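Local coordinates for transcription initiation factor TFIID subunit 5 (Encephalitozoon cuniculi, PDB 2J4B), which probably regulates RNA polymerase II transcription as a component of TFIID and SAGA, the present chain being its mostly helical N-terminal NTD2 domain, at residues I41-I46 with Q82-N87; K60-H65 with Q74-Y79. All blocks are in the same frame, centred on the assembly; numbering follows the deposited sequence.

Contact 1: residues I41-I46 with Q82-N87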
ATOM      1  N   ILE A  41       2.039  -4.901  -2.261  1.00 56.20           N
ATOM      2  CA  ILE A  41       2.921  -5.925  -1.673  1.00 57.33           C
ATOM      3  C   ILE A  41       2.426  -7.354  -1.961  1.00 57.10           C
ATOM      4  O   ILE A  41       3.202  -8.236  -2.337  1.00 56.83           O
ATOM      5  CB  ILE A  41       3.076  -5.705  -0.147  1.00 57.80           C
ATOM      6  CG1 ILE A  41       3.851  -4.391   0.097  1.00 57.25           C
ATOM      7  CG2 ILE A  41       3.766  -6.890   0.505  1.00 56.62           C
ATOM      8  CD1 ILE A  41       3.805  -3.910   1.532  1.00 57.38           C
ATOM      9  N   TYR A  42       1.126  -7.560  -1.800  1.00 57.24           N
ATOM     10  CA  TYR A  42       0.481  -8.815  -2.135  1.00 57.45           C
ATOM     11  C   TYR A  42       0.713  -9.221  -3.591  1.00 58.22           C
ATOM     12  O   TYR A  42       1.095 -10.349  -3.877  1.00 57.89           O
ATOM     13  CB  TYR A  42      -1.004  -8.664  -1.887  1.00 57.93           C
ATOM     14  CG  TYR A  42      -1.843  -9.906  -2.077  1.00 58.18           C
ATOM     15  CD1 TYR A  42      -1.688 -11.014  -1.237  1.00 57.83           C
ATOM     16  CD2 TYR A  42      -2.831  -9.955  -3.058  1.00 58.07           C
ATOM     17  CE1 TYR A  42      -2.472 -12.143  -1.385  1.00 57.95           C
ATOM     18  CE2 TYR A  42      -3.626 -11.094  -3.212  1.00 58.46           C
ATOM     19  CZ  TYR A  42      -3.435 -12.180  -2.365  1.00 58.20           C
ATOM     20  OH  TYR A  42      -4.207 -13.308  -2.500  1.00 58.59           O
ATOM     21  N   PHE A  43       0.459  -8.304  -4.517  1.00 58.80           N
ATOM     22  CA  PHE A  43       0.687  -8.577  -5.929  1.00 58.74           C
ATOM     23  C   PHE A  43       2.171  -8.820  -6.233  1.00 59.20           C
ATOM     24  O   PHE A  43       2.509  -9.609  -7.130  1.00 58.64           O
ATOM     25  CB  PHE A  43       0.160  -7.422  -6.772  1.00 59.47           C
ATOM     26  CG  PHE A  43      -1.338  -7.428  -6.961  1.00 59.68           C
ATOM     27  CD1 PHE A  43      -2.147  -8.322  -6.285  1.00 59.39           C
ATOM     28  CD2 PHE A  43      -1.936  -6.504  -7.807  1.00 60.12           C
ATOM     29  CE1 PHE A  43      -3.504  -8.309  -6.463  1.00 59.57           C
ATOM     30  CE2 PHE A  43      -3.312  -6.488  -7.987  1.00 59.55           C
ATOM     31  CZ  PHE A  43      -4.090  -7.379  -7.307  1.00 59.87           C
ATOM     32  N   ASP A  44       3.057  -8.155  -5.492  1.00 58.88           N
ATOM     33  CA  ASP A  44       4.496  -8.303  -5.720  1.00 58.51           C
ATOM     34  C   ASP A  44       5.050  -9.654  -5.215  1.00 58.06           C
ATOM     35  O   ASP A  44       5.937 -10.242  -5.846  1.00 57.17           O
ATOM     36  CB  ASP A  44       5.251  -7.133  -5.121  1.00 60.06           C
ATOM     37  CG  ASP A  44       5.382  -5.978  -6.087  1.00 62.33           C
ATOM     38  OD1 ASP A  44       5.418  -6.254  -7.305  1.00 64.92           O
ATOM     39  OD2 ASP A  44       5.453  -4.791  -5.658  1.00 63.67           O
ATOM     40  N   LEU A  45       4.514 -10.153  -4.103  1.00 56.99           N
ATOM     41  CA  LEU A  45       4.859 -11.483  -3.610  1.00 56.41           C
ATOM     42  C   LEU A  45       4.375 -12.586  -4.556  1.00 55.99           C
ATOM     43  O   LEU A  45       5.041 -13.632  -4.722  1.00 54.58           O
ATOM     44  CB  LEU A  45       4.289 -11.704  -2.203  1.00 55.90           C
ATOM     45  CG  LEU A  45       4.930 -10.864  -1.085  1.00 56.31           C
ATOM     46  CD1 LEU A  45       4.058 -10.947   0.200  1.00 56.60           C
ATOM     47  CD2 LEU A  45       6.399 -11.242  -0.804  1.00 54.55           C
ATOM     48  N   ILE A  46       3.217 -12.353  -5.164  1.00 56.20           N
ATOM     49  CA  ILE A  46       2.654 -13.266  -6.161  1.00 56.82           C
ATOM     50  C   ILE A  46       3.519 -13.322  -7.428  1.00 57.52           C
ATOM     51  O   ILE A  46       3.804 -14.397  -7.964  1.00 56.70           O
ATOM     52  CB  ILE A  46       1.227 -12.851  -6.541  1.00 56.53           C
ATOM     53  CG1 ILE A  46       0.249 -13.199  -5.409  1.00 56.70           C
ATOM     54  CG2 ILE A  46       0.781 -13.527  -7.818  1.00 55.83           C
ATOM     55  CD1 ILE A  46      -1.137 -12.598  -5.618  1.00 56.86           C
ATOM     56  N   GLN A  82      -1.471 -15.588 -13.175  1.00 58.09           N
ATOM     57  CA  GLN A  82      -2.572 -15.753 -14.115  1.00 58.18           C
ATOM     58  C   GLN A  82      -3.858 -15.106 -13.585  1.00 57.89           C
ATOM     59  O   GLN A  82      -4.621 -14.539 -14.349  1.00 57.64           O
ATOM     60  CB  GLN A  82      -2.799 -17.241 -14.405  1.00 57.82           C
ATOM     61  CG  GLN A  82      -4.102 -17.587 -15.141  1.00 57.17           C
ATOM     62  CD  GLN A  82      -4.206 -16.954 -16.516  1.00 56.29           C
ATOM     63  OE1 GLN A  82      -3.213 -16.462 -17.068  1.00 56.03           O
ATOM     64  NE2 GLN A  82      -5.412 -16.945 -17.071  1.00 53.95           N
ATOM     65  N   HIS A  83      -4.095 -15.198 -12.278  1.00 58.35           N
ATOM     66  CA  HIS A  83      -5.316 -14.656 -11.674  1.00 58.60           C
ATOM     67  C   HIS A  83      -5.332 -13.137 -11.750  1.00 59.03           C
ATOM     68  O   HIS A  83      -6.392 -12.529 -11.806  1.00 59.09           O
ATOM     69  CB  HIS A  83      -5.448 -15.072 -10.209  1.00 58.24           C
ATOM     70  CG  HIS A  83      -5.730 -16.523 -10.009  1.00 58.72           C
ATOM     71  ND1 HIS A  83      -5.514 -17.158  -8.807  1.00 59.40           N
ATOM     72  CD2 HIS A  83      -6.213 -17.468 -10.853  1.00 58.70           C
ATOM     73  CE1 HIS A  83      -5.851 -18.431  -8.915  1.00 59.20           C
ATOM     74  NE2 HIS A  83      -6.282 -18.645 -10.145  1.00 58.85           N
ATOM     75  N   ILE A  84      -4.155 -12.525 -11.730  1.00 59.40           N
ATOM     76  CA  ILE A  84      -4.061 -11.072 -11.863  1.00 59.67           C
ATOM     77  C   ILE A  84      -4.385 -10.671 -13.294  1.00 60.16           C
ATOM     78  O   ILE A  84      -5.065  -9.672 -13.521  1.00 60.81           O
ATOM     79  CB  ILE A  84      -2.659 -10.540 -11.478  1.00 59.32           C
ATOM     80  CG1 ILE A  84      -2.382 -10.783  -9.994  1.00 58.83           C
ATOM     81  CG2 ILE A  84      -2.547  -9.056 -11.800  1.00 59.32           C
ATOM     82  CD1 ILE A  84      -0.907 -10.632  -9.610  1.00 58.92           C
ATOM     83  N   HIS A  85      -3.901 -11.455 -14.252  1.00 60.73           N
ATOM     84  CA  HIS A  85      -4.146 -11.190 -15.668  1.00 61.65           C
ATOM     85  C   HIS A  85      -5.624 -11.360 -16.091  1.00 61.59           C
ATOM     86  O   HIS A  85      -6.092 -10.670 -17.008  1.00 60.86           O
ATOM     87  CB  HIS A  85      -3.246 -12.075 -16.547  1.00 62.51           C
ATOM     88  CG  HIS A  85      -1.892 -11.489 -16.814  1.00 64.03           C
ATOM     89  ND1 HIS A  85      -0.855 -11.555 -15.904  1.00 65.03           N
ATOM     90  CD2 HIS A  85      -1.403 -10.820 -17.888  1.00 64.73           C
ATOM     91  CE1 HIS A  85       0.210 -10.953 -16.407  1.00 64.78           C
ATOM     92  NE2 HIS A  85      -0.095 -10.497 -17.609  1.00 64.50           N
ATOM     93  N   GLU A  86      -6.347 -12.272 -15.446  1.00 61.34           N
ATOM     94  CA  GLU A  86      -7.691 -12.618 -15.907  1.00 62.63           C
ATOM     95  C   GLU A  86      -8.796 -11.828 -15.179  1.00 63.11           C
ATOM     96  O   GLU A  86      -9.925 -11.791 -15.628  1.00 63.25           O
ATOM     97  CB  GLU A  86      -7.940 -14.137 -15.813  1.00 62.00           C
ATOM     98  CG  GLU A  86      -8.208 -14.670 -14.405  1.00 61.78           C
ATOM     99  CD  GLU A  86      -8.131 -16.195 -14.301  1.00 61.97           C
ATOM    100  OE1 GLU A  86      -7.919 -16.884 -15.328  1.00 61.25           O
ATOM    101  OE2 GLU A  86      -8.286 -16.704 -13.167  1.00 61.79           O
ATOM    102  N   ASN A  87      -8.447 -11.203 -14.065  1.00 64.17           N
ATOM    103  CA  ASN A  87      -9.363 -10.373 -13.302  1.00 65.31           C
ATOM    104  C   ASN A  87      -8.980  -8.900 -13.447  1.00 66.07           C
ATOM    105  O   ASN A  87      -7.911  -8.467 -12.976  1.00 66.19           O
ATOM    106  CB  ASN A  87      -9.329 -10.791 -11.837  1.00 66.00           C
ATOM    107  CG  ASN A  87      -9.850 -12.197 -11.629  1.00 66.63           C
ATOM    108  OD1 ASN A  87     -11.072 -12.416 -11.575  1.00 67.38           O
ATOM    109  ND2 ASN A  87      -8.933 -13.164 -11.509  1.00 65.98           N
TER
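Ile84 reaches across from helix 81-86 and sets a single methyl, CD1, between Phe43 and Ile46 on helix 34-47. Its CG1 branch runs anti to the carbonyl carbon (chi1 -65°) and is then extended, which carries CD1 well out from its own helix. The methyl lies 4.1 Å above one face of the Phe43 ring, displaced from the centre toward the CG rim, so that CG of Phe43 to CD1 of Ile84 measures 4.2 Å. The closer approach is to Ile46, whose CG2 methyl meets Ile84 CD1 tip to tip at 3.8 Å. Phe43 and Ile46 are three residues apart and so project from neighbouring positions on one side of their helix, presenting a ring face and the CG2 methyl to the same side chain. The backbones stay well apart, with CA of Phe43 8.0 Å from CA of Ile84. Around it, Ala90 and Lys94 of helix 88-95 also pack on Phe43, while Lys94 and Ile78 touch Ile84. The join between the two helices is thus purely apolar, a methyl over a ring rim plus a methyl-methyl contact, and it rests on burial and van der Waals contact rather than on directional bonds.

Contact 2: residues K60-H65 with Q74-Y79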
ATOM      1  N   LYS A  60      -3.057 -11.465   7.305  1.00 67.09           N
ATOM      2  CA  LYS A  60      -2.626 -10.846   8.547  1.00 67.98           C
ATOM      3  C   LYS A  60      -3.099  -9.406   8.644  1.00 69.18           C
ATOM      4  O   LYS A  60      -3.670  -9.012   9.654  1.00 69.36           O
ATOM      5  CB  LYS A  60      -1.105 -10.912   8.675  1.00 68.35           C
ATOM      6  CG  LYS A  60      -0.566 -10.279   9.955  1.00 68.80           C
ATOM      7  CD  LYS A  60       0.940 -10.455  10.102  1.00 69.17           C
ATOM      8  CE  LYS A  60       1.307 -11.857  10.533  1.00 70.08           C
ATOM      9  NZ  LYS A  60       1.313 -12.815   9.386  1.00 70.63           N
ATOM     10  N   TYR A  61      -2.891  -8.630   7.581  1.00 70.24           N
ATOM     11  CA  TYR A  61      -3.190  -7.203   7.609  1.00 70.53           C
ATOM     12  C   TYR A  61      -4.453  -6.791   6.842  1.00 70.84           C
ATOM     13  O   TYR A  61      -4.697  -5.600   6.685  1.00 71.89           O
ATOM     14  CB  TYR A  61      -1.995  -6.407   7.073  1.00 71.09           C
ATOM     15  CG  TYR A  61      -0.689  -6.746   7.747  1.00 71.04           C
ATOM     16  CD1 TYR A  61      -0.406  -6.298   9.030  1.00 70.97           C
ATOM     17  CD2 TYR A  61       0.265  -7.513   7.094  1.00 71.33           C
ATOM     18  CE1 TYR A  61       0.787  -6.619   9.651  1.00 71.22           C
ATOM     19  CE2 TYR A  61       1.459  -7.841   7.703  1.00 71.52           C
ATOM     20  CZ  TYR A  61       1.718  -7.392   8.977  1.00 71.61           C
ATOM     21  OH  TYR A  61       2.913  -7.743   9.568  1.00 72.10           O
ATOM     22  N   ARG A  62      -5.259  -7.744   6.384  1.00 70.80           N
ATOM     23  CA  ARG A  62      -6.489  -7.407   5.650  1.00 71.23           C
ATOM     24  C   ARG A  62      -7.553  -6.695   6.493  1.00 72.58           C
ATOM     25  O   ARG A  62      -8.421  -6.021   5.938  1.00 72.85           O
ATOM     26  CB  ARG A  62      -7.119  -8.649   5.016  1.00 70.68           C
ATOM     27  CG  ARG A  62      -7.736  -9.625   5.998  1.00 69.96           C
ATOM     28  CD  ARG A  62      -8.191 -10.884   5.289  1.00 69.44           C
ATOM     29  NE  ARG A  62      -9.415 -10.683   4.510  1.00 68.90           N
ATOM     30  CZ  ARG A  62      -9.957 -11.607   3.727  1.00 67.83           C
ATOM     31  NH1 ARG A  62      -9.378 -12.783   3.621  1.00 68.08           N
ATOM     32  NH2 ARG A  62     -11.071 -11.356   3.054  1.00 67.41           N
ATOM     33  N   GLY A  63      -7.488  -6.850   7.816  1.00 73.52           N
ATOM     34  CA  GLY A  63      -8.446  -6.216   8.723  1.00 74.13           C
ATOM     35  C   GLY A  63      -7.983  -4.847   9.194  1.00 75.13           C
ATOM     36  O   GLY A  63      -8.613  -4.225  10.055  1.00 74.52           O
ATOM     37  N   ASP A  64      -6.873  -4.374   8.632  1.00 75.90           N
ATOM     38  CA  ASP A  64      -6.358  -3.052   8.969  1.00 76.39           C
ATOM     39  C   ASP A  64      -7.007  -1.987   8.087  1.00 76.73           C
ATOM     40  O   ASP A  64      -6.809  -0.788   8.285  1.00 76.79           O
ATOM     41  CB  ASP A  64      -4.850  -3.013   8.795  1.00 77.07           C
ATOM     42  CG  ASP A  64      -4.126  -3.931   9.759  1.00 77.86           C
ATOM     43  OD1 ASP A  64      -4.792  -4.677  10.507  1.00 78.78           O
ATOM     44  OD2 ASP A  64      -2.880  -3.917   9.765  1.00 78.85           O
ATOM     45  N   HIS A  65      -7.776  -2.446   7.107  1.00 76.83           N
ATOM     46  CA  HIS A  65      -8.512  -1.570   6.214  1.00 77.01           C
ATOM     47  C   HIS A  65      -9.498  -2.410   5.407  1.00 77.90           C
ATOM     48  O   HIS A  65      -9.090  -3.231   4.583  1.00 79.41           O
ATOM     49  CB  HIS A  65      -7.561  -0.808   5.274  1.00 76.53           C
ATOM     50  CG  HIS A  65      -6.343  -1.583   4.876  1.00 75.75           C
ATOM     51  ND1 HIS A  65      -6.409  -2.857   4.358  1.00 75.79           N
ATOM     52  CD2 HIS A  65      -5.027  -1.264   4.927  1.00 74.99           C
ATOM     53  CE1 HIS A  65      -5.186  -3.295   4.115  1.00 75.63           C
ATOM     54  NE2 HIS A  65      -4.330  -2.345   4.449  1.00 75.27           N
ATOM     55  N   GLN A  74     -12.615  -9.501  -3.096  1.00 73.28           N
ATOM     56  CA  GLN A  74     -12.337  -9.741  -4.514  1.00 72.86           C
ATOM     57  C   GLN A  74     -10.897 -10.241  -4.701  1.00 72.30           C
ATOM     58  O   GLN A  74     -10.651 -11.167  -5.475  1.00 73.03           O
ATOM     59  CB  GLN A  74     -12.569  -8.483  -5.352  1.00 73.34           C
ATOM     60  CG  GLN A  74     -13.970  -8.360  -5.960  1.00 73.30           C
ATOM     61  CD  GLN A  74     -14.073  -7.185  -6.924  1.00 73.29           C
ATOM     62  OE1 GLN A  74     -14.144  -6.034  -6.506  1.00 72.92           O
ATOM     63  NE2 GLN A  74     -14.058  -7.474  -8.221  1.00 73.65           N
ATOM     64  N   PHE A  75      -9.954  -9.648  -3.977  1.00 71.01           N
ATOM     65  CA  PHE A  75      -8.542 -10.030  -4.091  1.00 70.38           C
ATOM     66  C   PHE A  75      -8.209 -11.340  -3.375  1.00 69.54           C
ATOM     67  O   PHE A  75      -7.277 -12.029  -3.751  1.00 69.69           O
ATOM     68  CB  PHE A  75      -7.641  -8.939  -3.532  1.00 69.72           C
ATOM     69  CG  PHE A  75      -7.692  -7.657  -4.297  1.00 69.88           C
ATOM     70  CD1 PHE A  75      -7.252  -7.593  -5.601  1.00 70.22           C
ATOM     71  CD2 PHE A  75      -8.135  -6.498  -3.699  1.00 69.26           C
ATOM     72  CE1 PHE A  75      -7.275  -6.392  -6.287  1.00 70.01           C
ATOM     73  CE2 PHE A  75      -8.161  -5.325  -4.388  1.00 69.10           C
ATOM     74  CZ  PHE A  75      -7.732  -5.270  -5.677  1.00 69.25           C
ATOM     75  N   GLU A  76      -8.957 -11.663  -2.332  1.00 69.31           N
ATOM     76  CA  GLU A  76      -8.774 -12.922  -1.606  1.00 69.55           C
ATOM     77  C   GLU A  76      -8.585 -14.140  -2.527  1.00 69.06           C
ATOM     78  O   GLU A  76      -7.783 -15.019  -2.226  1.00 69.00           O
ATOM     79  CB  GLU A  76      -9.968 -13.147  -0.673  1.00 69.56           C
ATOM     80  CG  GLU A  76     -10.160 -14.576  -0.204  1.00 69.70           C
ATOM     81  CD  GLU A  76     -11.553 -14.814   0.340  1.00 69.87           C
ATOM     82  OE1 GLU A  76     -11.930 -14.136   1.325  1.00 70.02           O
ATOM     83  OE2 GLU A  76     -12.266 -15.680  -0.218  1.00 69.59           O
ATOM     84  N   SER A  77      -9.318 -14.182  -3.643  1.00 68.80           N
ATOM     85  CA  SER A  77      -9.285 -15.322  -4.564  1.00 68.75           C
ATOM     86  C   SER A  77      -8.181 -15.225  -5.607  1.00 68.11           C
ATOM     87  O   SER A  77      -8.062 -16.102  -6.452  1.00 68.07           O
ATOM     88  CB  SER A  77     -10.639 -15.476  -5.291  1.00 69.20           C
ATOM     89  OG  SER A  77     -10.715 -14.666  -6.471  1.00 69.01           O
ATOM     90  N   ILE A  78      -7.384 -14.162  -5.556  1.00 68.48           N
ATOM     91  CA  ILE A  78      -6.288 -13.956  -6.501  1.00 68.55           C
ATOM     92  C   ILE A  78      -4.949 -14.405  -5.913  1.00 68.52           C
ATOM     93  O   ILE A  78      -4.346 -13.659  -5.145  1.00 68.52           O
ATOM     94  CB  ILE A  78      -6.177 -12.468  -6.857  1.00 69.41           C
ATOM     95  CG1 ILE A  78      -7.455 -11.997  -7.543  1.00 69.55           C
ATOM     96  CG2 ILE A  78      -4.968 -12.194  -7.764  1.00 69.39           C
ATOM     97  CD1 ILE A  78      -7.467 -10.516  -7.783  1.00 69.74           C
ATOM     98  N   TYR A  79      -4.494 -15.610  -6.280  1.00 67.88           N
ATOM     99  CA  TYR A  79      -3.260 -16.199  -5.731  1.00 67.70           C
ATOM    100  C   TYR A  79      -2.084 -16.204  -6.706  1.00 66.46           C
ATOM    101  O   TYR A  79      -0.937 -16.123  -6.287  1.00 66.39           O
ATOM    102  CB  TYR A  79      -3.484 -17.659  -5.289  1.00 69.63           C
ATOM    103  CG  TYR A  79      -4.728 -17.871  -4.475  1.00 70.57           C
ATOM    104  CD1 TYR A  79      -4.842 -17.332  -3.198  1.00 71.00           C
ATOM    105  CD2 TYR A  79      -5.795 -18.605  -4.978  1.00 71.13           C
ATOM    106  CE1 TYR A  79      -5.981 -17.518  -2.446  1.00 70.77           C
ATOM    107  CE2 TYR A  79      -6.945 -18.791  -4.224  1.00 71.13           C
ATOM    108  CZ  TYR A  79      -7.028 -18.238  -2.963  1.00 70.83           C
ATOM    109  OH  TYR A  79      -8.159 -18.418  -2.212  1.00 71.39           O
TER
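Glu76 OE1 faces the edge of the Arg62 guanidinium, near the plane of that group, at 3.4 Å from Arg62 NH2 and 3.7 Å from Arg62 NH1. The pair is a salt bridge at the surface of the helical NTD2 domain, linking the C-terminal end region of helix 51-61 to that of helix 69-75. Its hydrogen bond, from Arg62 NH2 to Glu76 OE1, is nearly straight (164° at the hydrogen) but weak because it is long. One carboxylate oxygen does the touching: the guanidinium and carboxylate planes are 59° apart, so the two groups do not meet as a coplanar bidentate pair. Arg62 starts with CG placed between its backbone N and carbonyl carbon (chi1 70°) and its chain bends at chi3, whereas the Glu76 chain is extended beyond CG and meets it at a slant. These long side chains span backbones that remain 9.4 Å apart between CA of Arg62 and CA of Glu76.

Arg62 has a second and stronger partner, since its NH1 forms a salt bridge with Glu59 OE2 in helix 51-61. Sharing one guanidinium between two carboxylates would be expected to favour their ionised forms, although at a partly exposed site solvent probably tempers the effect. Glu76 also rests against Phe58 of the same helix, giving its chain an apolar neighbour besides the charged one. Phe75, next to Glu76 in the chain, meets Phe89 edge to face; on the other flank of residues 60-65, the Tyr61 ring meets those of Tyr12 and Phe57. Glu76 itself is the second residue of a type I beta turn running from Phe75 to Ile78, which is closed by a bond of 2.8 Å from Ile78 N to Phe75 O.

How the contacts relate
Contact 2 is nested in the chain between the two segments of contact 1, and their centres lie about 12 Å apart. The two meet directly: residues 41-46 serve contact 1 through Phe43 and Ile46, and touch residues 74-79 of contact 2 as well. Phe43 CZ packs 3.5 Å from Phe75 CE1, Ile46 CD1 sits 3.4 Å from Ile78 O, and Tyr42 OH is 2.7 Å from that same carbonyl oxygen, a probable though weak hydrogen bond. Helix 34-47 therefore stands beside the turn that leads from helix 69-75 toward helix 81-86. Of the four helices in chain order, contact 2 joins the inner two, 51-61 and 69-75, and contact 1 the outer two, 34-47 and 81-86.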